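Local structure of HIAXHD3 (Humicola insolens, 3ZXK) at residues Y197-N202 and G258-V263; I274-P279 and G296-S301; D322-T327 and E331-N336; T341-L346 and R357-T362. The protein probably releases arabinofuranose side chains from arabinoxylan as a family 43 glycoside hydrolase, a scaffold that has also been engineered to add endo-xylanase activity. One frame throughout, in Å; residues are numbered along the deposited sequence.

Contact 1: residues Y197-N202 and G258-V263; sequences YKIRGN and GTWHYV
Ile199 N donates to Asn202 O over 2.9 Å, and Asn202 N returns a bond to Ile199 O, so the residue that carries this contact is fixed at the closure of a type I' beta turn. The turn joins strands 192-199 and 202-209 in one blade of the family 43 beta-propeller; Trp260, which it meets, opens strand 260-267 of the following blade. No hydrogen bond crosses between the two segments, and the interaction is chiefly apolar. Ile199 and Trp260 approach from opposite directions, with the six-membered part of the indole leading. The isoleucine's CG1 lies beside its own backbone N (chi1 -53°) and its chain is extended from there, which carries Ile199 CD1 to within 3.4 Å of Trp260 CH2; Ile199 CG2, on the other branch, reaches Trp260 CZ2 at 3.8 Å. Arg200 bends back over the same isoleucine, and its NH1 comes obliquely to 4.3 Å from Trp260 NE1. Trp282 of strand 273-282 touches both, making a cation-pi contact with Arg200 and an edge-to-face pair with Trp260. The guanidinium plane of Arg200 passes 4.2 Å from Ile199 CG2, which lies over its centre.

Contact 2: residues I274-P279 and G296-S301; sequences IPVVAP and GRWGTS
Trp298 inserts its indole between Val276 and Ala278, two residues whose CB atoms leave strand 273-282 toward the same loop, and shows how one large side chain can fasten an irregular segment to a sheet. The indole extends away from the loop because Trp298 CG stands opposite the main-chain nitrogen (chi1 -169°). Ala278 CB makes a CH-pi contact, 3.9 Å from the centroid of the Trp298 five-membered ring and 28° off its normal. Val276 approaches the opposite face: its CG2, placed between the valine's own backbone N and carbonyl carbon, lies 3.7 Å from Trp298 CZ2. Between the two, Val277 CA lies in the ring plane at the edge, and Trp298 NE1 gives Val277 O a weak, bent hydrogen bond of 3.2 Å. Replacing Trp298 by an alanine takes the indole away, which would probably open a gap between Val276 and Ala278 and leave Val277 O without this donor. Asn10 reinforces the junction, accepting from Val277 N and donating to Gly299 O. Strand 273-282 pairs with strand 260-267 in a propeller blade, whose Tyr262 meets the indole with planes at about 50°, while segment 296-301 runs from strand 288-290 toward strand 301-303.

Contact 3: residues D322-T327 and E331-N336; sequences DEFRGT and EHWEWN
Trp333 NE1 donates to Asp322 OD2 over 2.9 Å, with a nearly straight N-H...O angle of 164°, and this bond between buried groups is the polar centre of the contact. The oxygen lies in the indole plane, whereas the nitrogen meets it from above the carboxylate plane. Phe324 adds the apolar half. It crosses Trp333 at about a right angle as a side chain, but the rings themselves are inclined by only 34°, an oblique pairing; CE1 of Phe324 sits 3.3 Å above the Trp333 ring plane near the rim, and Phe324 CZ comes within 3.4 Å of Trp333 CZ2. One residue aligns both partners: Asp322 OD1 accepts from Phe324 N at 2.8 Å, an Asx turn that leaves OD2 to the indole. The aspartate reaches across because its CG stands opposite the backbone N (chi1 -170°). A phenylalanine in place of Trp333 would remove the N-H and would probably leave the buried Asp322 OD2 without that mate. Further out, Arg374 makes a cation-pi contact with the indole and Phe529 an edge-to-face one. Around the contact, in the concanavalin A-like sandwich, the backbone of Asp322 bonds to Phe529 on strand 523-533 of one sheet, while strand 334-336 pairs with strand 372-375 in the other.

Contact 4: residues T341-L346 and R357-T362; sequences TSKFTL and RTATVT
Lys343 and Arg357 bring their backbones together, CA to CA 5.0 Å, next to the antiparallel pairing of strands 344-346 and 354-357. Arg357 N donates to Lys343 O over 2.8 Å, nearly in line with the carbonyl bond. The chain after Arg357 turns off through Thr358 and Ala359. The pairing lies at the margin of the seven-stranded sheet of the concanavalin A-like sandwich, where 344-346 is the outermost strand within this chain; Thr345 and Ile355 continue the backbone bonding. Lys343 supplies most of the side-chain contact with its aliphatic stem. Lys343 CG packs 3.7 Å from Ala359 CB, and a bend at chi2 (-68°) then lays Lys343 CD against Thr358 O at 3.5 Å. A second bend, at chi4, turns the ammonium back to its own segment, where NZ makes a weak hydrogen bond to Ser342 OG; that hydroxyl is also bonded to Asp340. Arg357 crosses the lysine at about a right angle. Its CB lies 4.0 Å from Lys343 CD, but the extended chain carries the guanidinium away to a salt bridge with Glu523, and Lys343 NZ remains 6.7 Å from Arg357 NH1.

Burial and chemistry change together across the four contacts. Contacts 2 and 3 are buried, and in each an indole N-H finds an oxygen: a weak bond to a backbone carbonyl in contact 2, a firm one to a carboxylate in contact 3. Contacts 1 and 4 are only partly buried; one rests on apolar meeting between blades, the other on a backbone bond and a lysine stem. One segment of contact 1 and one of contact 2 lie on neighbouring strands of the same propeller sheet, where Tyr262 N and Ala278 O, 2.8 Å apart, probably hydrogen-bond. Contacts 3 and 4 meet in the sandwich through Trp335 and Phe344. The two pairs lie on opposite sides of the chain's centre.

Contact 1: residues Y197-N202 and G258-V263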
loop_
_atom_site.group_PDB
_atom_site.type_symbol
_atom_site.label_atom_id
_atom_site.label_comp_id
_atom_site.label_asym_id
_atom_site.label_seq_id
_atom_site.Cartn_x
_atom_site.Cartn_y
_atom_site.Cartn_z
ATOM N N TYR A 197 15.964 -11.239 -11.921
ATOM C CA TYR A 197 16.519 -10.343 -12.944
ATOM C C TYR A 197 17.408 -11.076 -13.936
ATOM O O TYR A 197 18.077 -12.064 -13.601
ATOM C CB TYR A 197 17.361 -9.242 -12.297
ATOM C CG TYR A 197 16.619 -8.472 -11.213
ATOM C CD1 TYR A 197 15.791 -7.375 -11.534
ATOM C CD2 TYR A 197 16.727 -8.858 -9.880
ATOM C CE1 TYR A 197 15.089 -6.695 -10.547
ATOM C CE2 TYR A 197 16.032 -8.185 -8.881
ATOM C CZ TYR A 197 15.231 -7.071 -9.214
ATOM O OH TYR A 197 14.492 -6.353 -8.247
ATOM N N LYS A 198 17.432 -10.565 -15.154
ATOM C CA LYS A 198 18.395 -10.989 -16.172
ATOM C C LYS A 198 19.209 -9.740 -16.475
ATOM O O LYS A 198 18.677 -8.737 -16.951
ATOM C CB LYS A 198 17.651 -11.506 -17.410
ATOM C CG LYS A 198 18.523 -11.805 -18.619
ATOM C CD LYS A 198 19.363 -13.048 -18.419
ATOM C CE LYS A 198 20.029 -13.467 -19.719
ATOM N NZ LYS A 198 19.006 -13.839 -20.733
ATOM N N ILE A 199 20.494 -9.779 -16.136
ATOM C CA ILE A 199 21.377 -8.626 -16.298
ATOM C C ILE A 199 22.669 -9.034 -16.998
ATOM O O ILE A 199 23.418 -9.861 -16.482
ATOM C CB ILE A 199 21.684 -7.952 -14.948
ATOM C CG1 ILE A 199 20.395 -7.603 -14.198
ATOM C CG2 ILE A 199 22.595 -6.734 -15.176
ATOM C CD1 ILE A 199 20.620 -7.174 -12.740
ATOM N N ARG A 200 22.911 -8.439 -18.178
ATOM C CA ARG A 200 24.080 -8.732 -19.017
ATOM C C ARG A 200 24.455 -10.216 -19.102
ATOM O O ARG A 200 25.611 -10.603 -18.850
ATOM C CB ARG A 200 25.282 -7.881 -18.591
ATOM C CG ARG A 200 25.026 -6.384 -18.621
ATOM C CD ARG A 200 26.273 -5.594 -18.221
ATOM N NE ARG A 200 26.494 -5.648 -16.770
ATOM C CZ ARG A 200 26.223 -4.663 -15.914
ATOM N NH1 ARG A 200 25.727 -3.503 -16.337
ATOM N NH2 ARG A 200 26.458 -4.842 -14.624
ATOM N N GLY A 201 23.468 -11.050 -19.419
ATOM C CA GLY A 201 23.712 -12.454 -19.674
ATOM C C GLY A 201 23.568 -13.365 -18.475
ATOM O O GLY A 201 23.615 -14.584 -18.630
ATOM N N ASN A 202 23.407 -12.791 -17.282
ATOM C CA ASN A 202 23.354 -13.566 -16.050
ATOM C C ASN A 202 22.014 -13.471 -15.323
ATOM O O ASN A 202 21.306 -12.491 -15.471
ATOM C CB ASN A 202 24.459 -13.084 -15.108
ATOM C CG ASN A 202 25.847 -13.457 -15.582
ATOM O OD1 ASN A 202 26.117 -14.608 -15.913
ATOM N ND2 ASN A 202 26.742 -12.483 -15.599
ATOM N N GLY A 258 22.013 3.749 -17.560
ATOM C CA GLY A 258 22.670 2.459 -17.278
ATOM C C GLY A 258 23.099 2.234 -15.832
ATOM O O GLY A 258 23.592 1.155 -15.475
ATOM N N THR A 259 22.923 3.242 -14.987
ATOM C CA THR A 259 23.300 3.113 -13.584
ATOM C C THR A 259 22.175 2.420 -12.835
ATOM O O THR A 259 20.986 2.679 -13.089
ATOM C CB THR A 259 23.556 4.478 -12.907
ATOM O OG1 THR A 259 22.376 5.297 -13.013
ATOM C CG2 THR A 259 24.747 5.188 -13.531
ATOM N N TRP A 260 22.550 1.558 -11.902
ATOM C CA TRP A 260 21.590 0.791 -11.126
ATOM C C TRP A 260 21.355 1.349 -9.751
ATOM O O TRP A 260 22.218 2.004 -9.183
ATOM C CB TRP A 260 22.065 -0.644 -11.010
ATOM C CG TRP A 260 21.888 -1.407 -12.285
ATOM C CD1 TRP A 260 22.658 -1.343 -13.455
ATOM C CD2 TRP A 260 20.827 -2.355 -12.564
ATOM N NE1 TRP A 260 22.164 -2.202 -14.388
ATOM C CE2 TRP A 260 21.054 -2.830 -13.931
ATOM C CE3 TRP A 260 19.748 -2.850 -11.840
ATOM C CZ2 TRP A 260 20.228 -3.771 -14.530
ATOM C CZ3 TRP A 260 18.912 -3.795 -12.447
ATOM C CH2 TRP A 260 19.155 -4.246 -13.767
ATOM N N HIS A 261 20.169 1.093 -9.215
ATOM C CA HIS A 261 19.751 1.611 -7.909
ATOM C C HIS A 261 19.044 0.531 -7.131
ATOM O O HIS A 261 18.333 -0.314 -7.706
ATOM C CB HIS A 261 18.859 2.830 -8.122
ATOM C CG HIS A 261 19.560 3.937 -8.862
ATOM N ND1 HIS A 261 20.214 4.930 -8.228
ATOM C CD2 HIS A 261 19.782 4.122 -10.229
ATOM C CE1 HIS A 261 20.794 5.745 -9.146
ATOM N NE2 HIS A 261 20.531 5.245 -10.373
ATOM N N TYR A 262 19.223 0.539 -5.816
ATOM C CA TYR A 262 18.531 -0.428 -4.948
ATOM C C TYR A 262 17.398 0.355 -4.246
ATOM O O TYR A 262 17.649 1.392 -3.581
ATOM C CB TYR A 262 19.529 -1.078 -3.965
ATOM C CG TYR A 262 18.912 -2.027 -2.954
ATOM C CD1 TYR A 262 17.746 -2.755 -3.247
ATOM C CD2 TYR A 262 19.482 -2.189 -1.685
ATOM C CE1 TYR A 262 17.181 -3.617 -2.322
ATOM C CE2 TYR A 262 18.920 -3.023 -0.759
ATOM C CZ TYR A 262 17.766 -3.715 -1.059
ATOM O OH TYR A 262 17.239 -4.544 -0.088
ATOM N N VAL A 263 16.166 -0.103 -4.439
ATOM C CA VAL A 263 15.006 0.516 -3.781
ATOM C C VAL A 263 14.581 -0.482 -2.723
ATOM O O VAL A 263 14.083 -1.557 -3.042
ATOM C CB VAL A 263 13.824 0.787 -4.747
ATOM C CG1 VAL A 263 12.720 1.533 -4.026
ATOM C CG2 VAL A 263 14.295 1.611 -5.933
#

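Contact 2: residues I274-P279 and G296-S301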
loop_
_atom_site.group_PDB
_atom_site.type_symbol
_atom_site.label_atom_id
_atom_site.label_comp_id
_atom_site.label_asym_id
_atom_site.label_seq_id
_atom_site.Cartn_x
_atom_site.Cartn_y
_atom_site.Cartn_z
ATOM N N ILE A 274 8.143 2.112 4.127
ATOM C CA ILE A 274 8.348 3.203 3.193
ATOM C C ILE A 274 9.658 3.049 2.414
ATOM O O ILE A 274 10.647 2.549 2.935
ATOM C CB ILE A 274 8.243 4.581 3.923
ATOM C CG1 ILE A 274 9.448 4.823 4.849
ATOM C CG2 ILE A 274 6.906 4.678 4.679
ATOM C CD1 ILE A 274 9.352 6.127 5.624
ATOM N N PRO A 275 9.675 3.501 1.151
ATOM C CA PRO A 275 10.844 3.226 0.323
ATOM C C PRO A 275 12.017 4.192 0.497
ATOM O O PRO A 275 11.819 5.402 0.687
ATOM C CB PRO A 275 10.303 3.358 -1.114
ATOM C CG PRO A 275 9.146 4.303 -0.998
ATOM C CD PRO A 275 8.536 4.028 0.363
ATOM N N VAL A 276 13.213 3.616 0.422
ATOM C CA VAL A 276 14.486 4.366 0.430
ATOM C C VAL A 276 15.300 3.882 -0.777
ATOM O O VAL A 276 15.166 2.738 -1.209
ATOM C CB VAL A 276 15.267 4.171 1.759
ATOM C CG1 VAL A 276 14.478 4.781 2.918
ATOM C CG2 VAL A 276 15.501 2.702 2.039
ATOM N N VAL A 277 16.146 4.769 -1.311
ATOM C CA VAL A 277 16.897 4.516 -2.556
ATOM C C VAL A 277 18.389 4.767 -2.329
ATOM O O VAL A 277 18.770 5.751 -1.691
ATOM C CB VAL A 277 16.373 5.417 -3.706
ATOM C CG1 VAL A 277 17.114 5.122 -5.008
ATOM C CG2 VAL A 277 14.877 5.165 -3.931
ATOM N N ALA A 278 19.216 3.838 -2.801
ATOM C CA ALA A 278 20.686 4.039 -2.876
ATOM C C ALA A 278 21.246 3.642 -4.256
ATOM O O ALA A 278 20.738 2.741 -4.893
ATOM C CB ALA A 278 21.385 3.259 -1.782
ATOM N N PRO A 279 22.326 4.287 -4.690
ATOM C CA PRO A 279 22.995 3.800 -5.893
ATOM C C PRO A 279 23.707 2.461 -5.659
ATOM O O PRO A 279 24.098 2.128 -4.518
ATOM C CB PRO A 279 24.042 4.877 -6.189
ATOM C CG PRO A 279 23.812 5.960 -5.184
ATOM C CD PRO A 279 23.097 5.344 -4.022
ATOM N N GLY A 296 29.649 4.544 5.958
ATOM C CA GLY A 296 29.129 3.194 5.762
ATOM C C GLY A 296 27.634 3.038 5.998
ATOM O O GLY A 296 27.133 1.929 6.069
ATOM N N ARG A 297 26.924 4.152 6.103
ATOM C CA ARG A 297 25.478 4.129 6.270
ATOM C C ARG A 297 24.780 4.198 4.916
ATOM O O ARG A 297 25.366 4.614 3.923
ATOM C CB ARG A 297 25.023 5.300 7.144
ATOM C CG ARG A 297 25.667 5.331 8.516
ATOM C CD ARG A 297 25.379 6.637 9.243
ATOM N NE ARG A 297 23.977 6.707 9.647
ATOM C CZ ARG A 297 23.499 6.270 10.816
ATOM N NH1 ARG A 297 24.308 5.723 11.717
ATOM N NH2 ARG A 297 22.202 6.380 11.077
ATOM N N TRP A 298 23.531 3.755 4.884
ATOM C CA TRP A 298 22.643 4.074 3.781
ATOM C C TRP A 298 22.438 5.559 3.844
ATOM O O TRP A 298 21.955 6.092 4.844
ATOM C CB TRP A 298 21.324 3.336 3.949
ATOM C CG TRP A 298 20.440 3.382 2.733
ATOM C CD1 TRP A 298 19.893 4.500 2.104
ATOM C CD2 TRP A 298 19.946 2.239 1.986
ATOM N NE1 TRP A 298 19.131 4.121 1.029
ATOM C CE2 TRP A 298 19.102 2.766 0.924
ATOM C CE3 TRP A 298 20.100 0.859 2.104
ATOM C CZ2 TRP A 298 18.482 1.927 -0.014
ATOM C CZ3 TRP A 298 19.478 0.026 1.169
ATOM C CH2 TRP A 298 18.689 0.547 0.136
ATOM N N GLY A 299 22.839 6.254 2.797
ATOM C CA GLY A 299 22.918 7.713 2.844
ATOM C C GLY A 299 21.577 8.412 2.948
ATOM O O GLY A 299 20.568 7.953 2.402
ATOM N N THR A 300 21.570 9.545 3.640
ATOM C CA THR A 300 20.358 10.364 3.730
ATOM C C THR A 300 20.083 11.132 2.430
ATOM O O THR A 300 18.932 11.442 2.109
ATOM C CB THR A 300 20.439 11.330 4.930
ATOM O OG1 THR A 300 21.583 12.159 4.773
ATOM C CG2 THR A 300 20.578 10.548 6.235
ATOM N N SER A 301 21.142 11.407 1.670
ATOM C CA SER A 301 20.988 12.033 0.346
ATOM C C SER A 301 21.955 11.461 -0.659
ATOM O O SER A 301 23.085 11.081 -0.327
ATOM C CB SER A 301 21.167 13.559 0.408
ATOM O OG SER A 301 22.497 13.872 0.719
#

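Contact 3: residues D322-T327 and E331-N336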
loop_
_atom_site.group_PDB
_atom_site.type_symbol
_atom_site.label_atom_id
_atom_site.label_comp_id
_atom_site.label_asym_id
_atom_site.label_seq_id
_atom_site.Cartn_x
_atom_site.Cartn_y
_atom_site.Cartn_z
ATOM N N ASP A 322 -9.593 16.786 -2.500
ATOM C CA ASP A 322 -10.374 15.825 -3.264
ATOM C C ASP A 322 -11.835 16.013 -2.932
ATOM O O ASP A 322 -12.274 15.752 -1.811
ATOM C CB ASP A 322 -9.916 14.390 -2.937
ATOM C CG ASP A 322 -10.516 13.351 -3.889
ATOM O OD1 ASP A 322 -11.540 13.649 -4.574
ATOM O OD2 ASP A 322 -9.960 12.243 -3.938
ATOM N N GLU A 323 -12.575 16.499 -3.922
ATOM C CA GLU A 323 -14.011 16.722 -3.748
ATOM C C GLU A 323 -14.867 15.639 -4.410
ATOM O O GLU A 323 -16.058 15.838 -4.641
ATOM C CB GLU A 323 -14.419 18.138 -4.175
ATOM C CG GLU A 323 -13.931 19.160 -3.145
ATOM C CD GLU A 323 -14.229 20.598 -3.510
ATOM O OE1 GLU A 323 -13.939 21.016 -4.654
ATOM O OE2 GLU A 323 -14.740 21.328 -2.633
ATOM N N PHE A 324 -14.249 14.489 -4.693
ATOM C CA PHE A 324 -14.954 13.296 -5.175
ATOM C C PHE A 324 -15.744 13.611 -6.428
ATOM O O PHE A 324 -16.945 13.324 -6.539
ATOM C CB PHE A 324 -15.859 12.702 -4.078
ATOM C CG PHE A 324 -15.086 12.164 -2.899
ATOM C CD1 PHE A 324 -14.342 10.974 -3.003
ATOM C CD2 PHE A 324 -15.064 12.856 -1.687
ATOM C CE1 PHE A 324 -13.616 10.480 -1.916
ATOM C CE2 PHE A 324 -14.331 12.367 -0.601
ATOM C CZ PHE A 324 -13.608 11.181 -0.717
ATOM N N ARG A 325 -15.029 14.187 -7.385
ATOM C CA ARG A 325 -15.595 14.562 -8.676
ATOM C C ARG A 325 -15.395 13.462 -9.699
ATOM O O ARG A 325 -14.540 12.613 -9.527
ATOM C CB ARG A 325 -14.935 15.850 -9.159
ATOM C CG ARG A 325 -15.226 17.024 -8.246
ATOM C CD ARG A 325 -14.538 18.291 -8.733
ATOM N NE ARG A 325 -14.724 19.367 -7.769
ATOM C CZ ARG A 325 -15.554 20.388 -7.939
ATOM N NH1 ARG A 325 -16.268 20.495 -9.051
ATOM N NH2 ARG A 325 -15.663 21.311 -7.002
ATOM N N GLY A 326 -16.205 13.475 -10.753
ATOM C CA GLY A 326 -16.056 12.511 -11.847
ATOM C C GLY A 326 -16.617 11.142 -11.517
ATOM O O GLY A 326 -17.422 10.996 -10.591
ATOM N N THR A 327 -16.175 10.128 -12.259
ATOM C CA THR A 327 -16.825 8.821 -12.227
ATOM C C THR A 327 -16.073 7.764 -11.417
ATOM O O THR A 327 -16.631 6.704 -11.095
ATOM C CB THR A 327 -17.063 8.294 -13.658
ATOM O OG1 THR A 327 -15.821 8.286 -14.378
ATOM C CG2 THR A 327 -18.047 9.197 -14.402
ATOM N N GLU A 331 -6.481 7.548 -7.219
ATOM C CA GLU A 331 -5.712 6.341 -6.974
ATOM C C GLU A 331 -5.284 6.245 -5.516
ATOM O O GLU A 331 -4.722 5.242 -5.104
ATOM C CB GLU A 331 -4.499 6.326 -7.916
ATOM C CG GLU A 331 -4.870 6.039 -9.366
ATOM C CD GLU A 331 -5.532 4.672 -9.489
ATOM O OE1 GLU A 331 -4.987 3.692 -8.912
ATOM O OE2 GLU A 331 -6.599 4.562 -10.148
ATOM N N HIS A 332 -5.594 7.266 -4.719
ATOM C CA HIS A 332 -5.218 7.236 -3.291
ATOM C C HIS A 332 -6.165 6.442 -2.404
ATOM O O HIS A 332 -5.794 6.044 -1.291
ATOM C CB HIS A 332 -5.106 8.655 -2.735
ATOM C CG HIS A 332 -4.077 9.487 -3.426
ATOM N ND1 HIS A 332 -2.760 9.386 -3.160
ATOM C CD2 HIS A 332 -4.205 10.428 -4.436
ATOM C CE1 HIS A 332 -2.082 10.205 -3.964
ATOM N NE2 HIS A 332 -2.967 10.843 -4.752
ATOM N N TRP A 333 -7.386 6.186 -2.862
ATOM C CA TRP A 333 -8.396 5.560 -2.000
ATOM C C TRP A 333 -8.475 4.083 -2.170
ATOM O O TRP A 333 -8.388 3.559 -3.304
ATOM C CB TRP A 333 -9.760 6.125 -2.311
ATOM C CG TRP A 333 -9.896 7.588 -2.030
ATOM C CD1 TRP A 333 -9.962 8.632 -2.953
ATOM C CD2 TRP A 333 -10.070 8.207 -0.724
ATOM N NE1 TRP A 333 -10.141 9.842 -2.303
ATOM C CE2 TRP A 333 -10.197 9.644 -0.956
ATOM C CE3 TRP A 333 -10.101 7.735 0.577
ATOM C CZ2 TRP A 333 -10.386 10.549 0.093
ATOM C CZ3 TRP A 333 -10.292 8.646 1.624
ATOM C CH2 TRP A 333 -10.428 10.027 1.379
ATOM N N GLU A 334 -8.648 3.404 -1.034
ATOM C CA GLU A 334 -8.897 1.961 -1.017
ATOM C C GLU A 334 -9.866 1.626 0.086
ATOM O O GLU A 334 -9.755 2.140 1.215
ATOM C CB GLU A 334 -7.595 1.166 -0.770
ATOM C CG GLU A 334 -6.536 1.252 -1.881
ATOM C CD GLU A 334 -5.118 0.903 -1.465
ATOM O OE1 GLU A 334 -4.866 0.426 -0.327
ATOM O OE2 GLU A 334 -4.209 1.095 -2.307
ATOM N N TRP A 335 -10.819 0.763 -0.217
ATOM C CA TRP A 335 -11.774 0.322 0.784
ATOM C C TRP A 335 -11.165 -0.708 1.704
ATOM O O TRP A 335 -10.250 -1.414 1.297
ATOM C CB TRP A 335 -12.946 -0.336 0.095
ATOM C CG TRP A 335 -13.708 0.515 -0.871
ATOM C CD1 TRP A 335 -13.609 0.523 -2.255
ATOM C CD2 TRP A 335 -14.791 1.436 -0.541
ATOM N NE1 TRP A 335 -14.513 1.415 -2.795
ATOM C CE2 TRP A 335 -15.246 1.997 -1.814
ATOM C CE3 TRP A 335 -15.372 1.888 0.656
ATOM C CZ2 TRP A 335 -16.280 2.915 -1.880
ATOM C CZ3 TRP A 335 -16.409 2.823 0.580
ATOM C CH2 TRP A 335 -16.853 3.324 -0.669
ATOM N N ASN A 336 -11.662 -0.803 2.942
ATOM C CA ASN A 336 -11.341 -1.924 3.831
ATOM C C ASN A 336 -12.191 -3.135 3.397
ATOM O O ASN A 336 -13.397 -3.135 3.592
ATOM C CB ASN A 336 -11.639 -1.531 5.282
ATOM C CG ASN A 336 -11.599 -2.726 6.208
ATOM O OD1 ASN A 336 -10.826 -3.655 5.979
ATOM N ND2 ASN A 336 -12.439 -2.729 7.230
#

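Contact 4: residues T341-L346 and R357-T362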
loop_
_atom_site.group_PDB
_atom_site.type_symbol
_atom_site.label_atom_id
_atom_site.label_comp_id
_atom_site.label_asym_id
_atom_site.label_seq_id
_atom_site.Cartn_x
_atom_site.Cartn_y
_atom_site.Cartn_z
ATOM N N THR A 341 -21.057 -2.396 -3.706
ATOM C CA THR A 341 -21.222 -1.348 -4.700
ATOM C C THR A 341 -22.648 -0.811 -4.791
ATOM O O THR A 341 -22.859 0.256 -5.352
ATOM C CB THR A 341 -20.800 -1.827 -6.103
ATOM O OG1 THR A 341 -21.658 -2.910 -6.493
ATOM C CG2 THR A 341 -19.337 -2.277 -6.099
ATOM N N SER A 342 -23.614 -1.522 -4.217
ATOM C CA SER A 342 -24.997 -1.069 -4.247
ATOM C C SER A 342 -25.225 0.034 -3.181
ATOM O O SER A 342 -26.303 0.664 -3.151
ATOM C CB SER A 342 -25.957 -2.243 -4.001
ATOM O OG SER A 342 -26.012 -2.629 -2.629
ATOM N N LYS A 343 -24.204 0.260 -2.343
ATOM C CA LYS A 343 -24.340 1.108 -1.158
ATOM C C LYS A 343 -23.487 2.377 -1.174
ATOM O O LYS A 343 -23.534 3.145 -0.233
ATOM C CB LYS A 343 -24.109 0.323 0.142
ATOM C CG LYS A 343 -25.186 -0.731 0.472
ATOM C CD LYS A 343 -26.565 -0.163 0.838
ATOM C CE LYS A 343 -27.533 -1.272 1.249
ATOM N NZ LYS A 343 -27.971 -2.123 0.107
ATOM N N PHE A 344 -22.740 2.623 -2.249
ATOM C CA PHE A 344 -22.082 3.923 -2.431
ATOM C C PHE A 344 -22.268 4.442 -3.847
ATOM O O PHE A 344 -22.448 3.660 -4.799
ATOM C CB PHE A 344 -20.577 3.854 -2.068
ATOM C CG PHE A 344 -19.703 3.263 -3.154
ATOM C CD1 PHE A 344 -19.123 4.084 -4.132
ATOM C CD2 PHE A 344 -19.434 1.889 -3.185
ATOM C CE1 PHE A 344 -18.303 3.532 -5.104
ATOM C CE2 PHE A 344 -18.626 1.339 -4.171
ATOM C CZ PHE A 344 -18.074 2.163 -5.144
ATOM N N THR A 345 -22.193 5.761 -4.003
ATOM C CA THR A 345 -22.240 6.357 -5.343
ATOM C C THR A 345 -21.399 7.612 -5.361
ATOM O O THR A 345 -21.444 8.413 -4.419
ATOM C CB THR A 345 -23.680 6.787 -5.742
ATOM O OG1 THR A 345 -24.618 5.745 -5.437
ATOM C CG2 THR A 345 -23.724 7.074 -7.228
ATOM N N LEU A 346 -20.638 7.785 -6.432
ATOM C CA LEU A 346 -19.998 9.059 -6.743
ATOM C C LEU A 346 -20.999 9.858 -7.575
ATOM O O LEU A 346 -21.427 9.390 -8.622
ATOM C CB LEU A 346 -18.718 8.806 -7.534
ATOM C CG LEU A 346 -17.558 8.328 -6.656
ATOM C CD1 LEU A 346 -16.456 7.790 -7.551
ATOM C CD2 LEU A 346 -17.030 9.483 -5.811
ATOM N N ARG A 357 -24.093 4.929 1.796
ATOM C CA ARG A 357 -25.257 4.370 2.484
ATOM C C ARG A 357 -24.808 3.319 3.468
ATOM O O ARG A 357 -23.916 2.546 3.155
ATOM C CB ARG A 357 -26.235 3.742 1.489
ATOM C CG ARG A 357 -26.798 4.770 0.507
ATOM C CD ARG A 357 -27.901 4.200 -0.347
ATOM N NE ARG A 357 -28.649 5.281 -0.998
ATOM C CZ ARG A 357 -29.533 5.085 -1.961
ATOM N NH1 ARG A 357 -29.763 3.848 -2.427
ATOM N NH2 ARG A 357 -30.149 6.139 -2.481
ATOM N N THR A 358 -25.383 3.278 4.669
ATOM C CA THR A 358 -25.003 2.182 5.572
ATOM C C THR A 358 -25.162 0.806 4.887
ATOM O O THR A 358 -26.194 0.523 4.252
ATOM C CB THR A 358 -25.801 2.231 6.881
ATOM O OG1 THR A 358 -27.214 2.243 6.588
ATOM C CG2 THR A 358 -25.458 3.506 7.647
ATOM N N ALA A 359 -24.145 -0.029 5.025
ATOM C CA ALA A 359 -24.128 -1.299 4.315
ATOM C C ALA A 359 -24.150 -2.497 5.260
ATOM O O ALA A 359 -24.412 -3.614 4.823
ATOM C CB ALA A 359 -22.928 -1.378 3.379
ATOM N N THR A 360 -23.906 -2.260 6.548
ATOM C CA THR A 360 -23.819 -3.342 7.545
ATOM C C THR A 360 -24.483 -2.906 8.842
ATOM O O THR A 360 -24.305 -1.762 9.288
ATOM C CB THR A 360 -22.346 -3.611 7.895
ATOM O OG1 THR A 360 -21.612 -3.859 6.695
ATOM C CG2 THR A 360 -22.216 -4.777 8.818
ATOM N N VAL A 361 -25.231 -3.817 9.447
ATOM C CA VAL A 361 -25.769 -3.622 10.802
ATOM C C VAL A 361 -24.832 -4.341 11.751
ATOM O O VAL A 361 -24.674 -5.552 11.684
ATOM C CB VAL A 361 -27.221 -4.177 10.930
ATOM C CG1 VAL A 361 -27.715 -4.121 12.382
ATOM C CG2 VAL A 361 -28.136 -3.425 9.969
ATOM N N THR A 362 -24.194 -3.566 12.622
ATOM C CA THR A 362 -23.176 -4.068 13.546
ATOM C C THR A 362 -22.921 -3.034 14.657
ATOM O O THR A 362 -23.190 -1.832 14.464
ATOM C CB THR A 362 -21.851 -4.410 12.794
ATOM O OG1 THR A 362 -20.919 -5.024 13.688
ATOM C CG2 THR A 362 -21.214 -3.169 12.152
#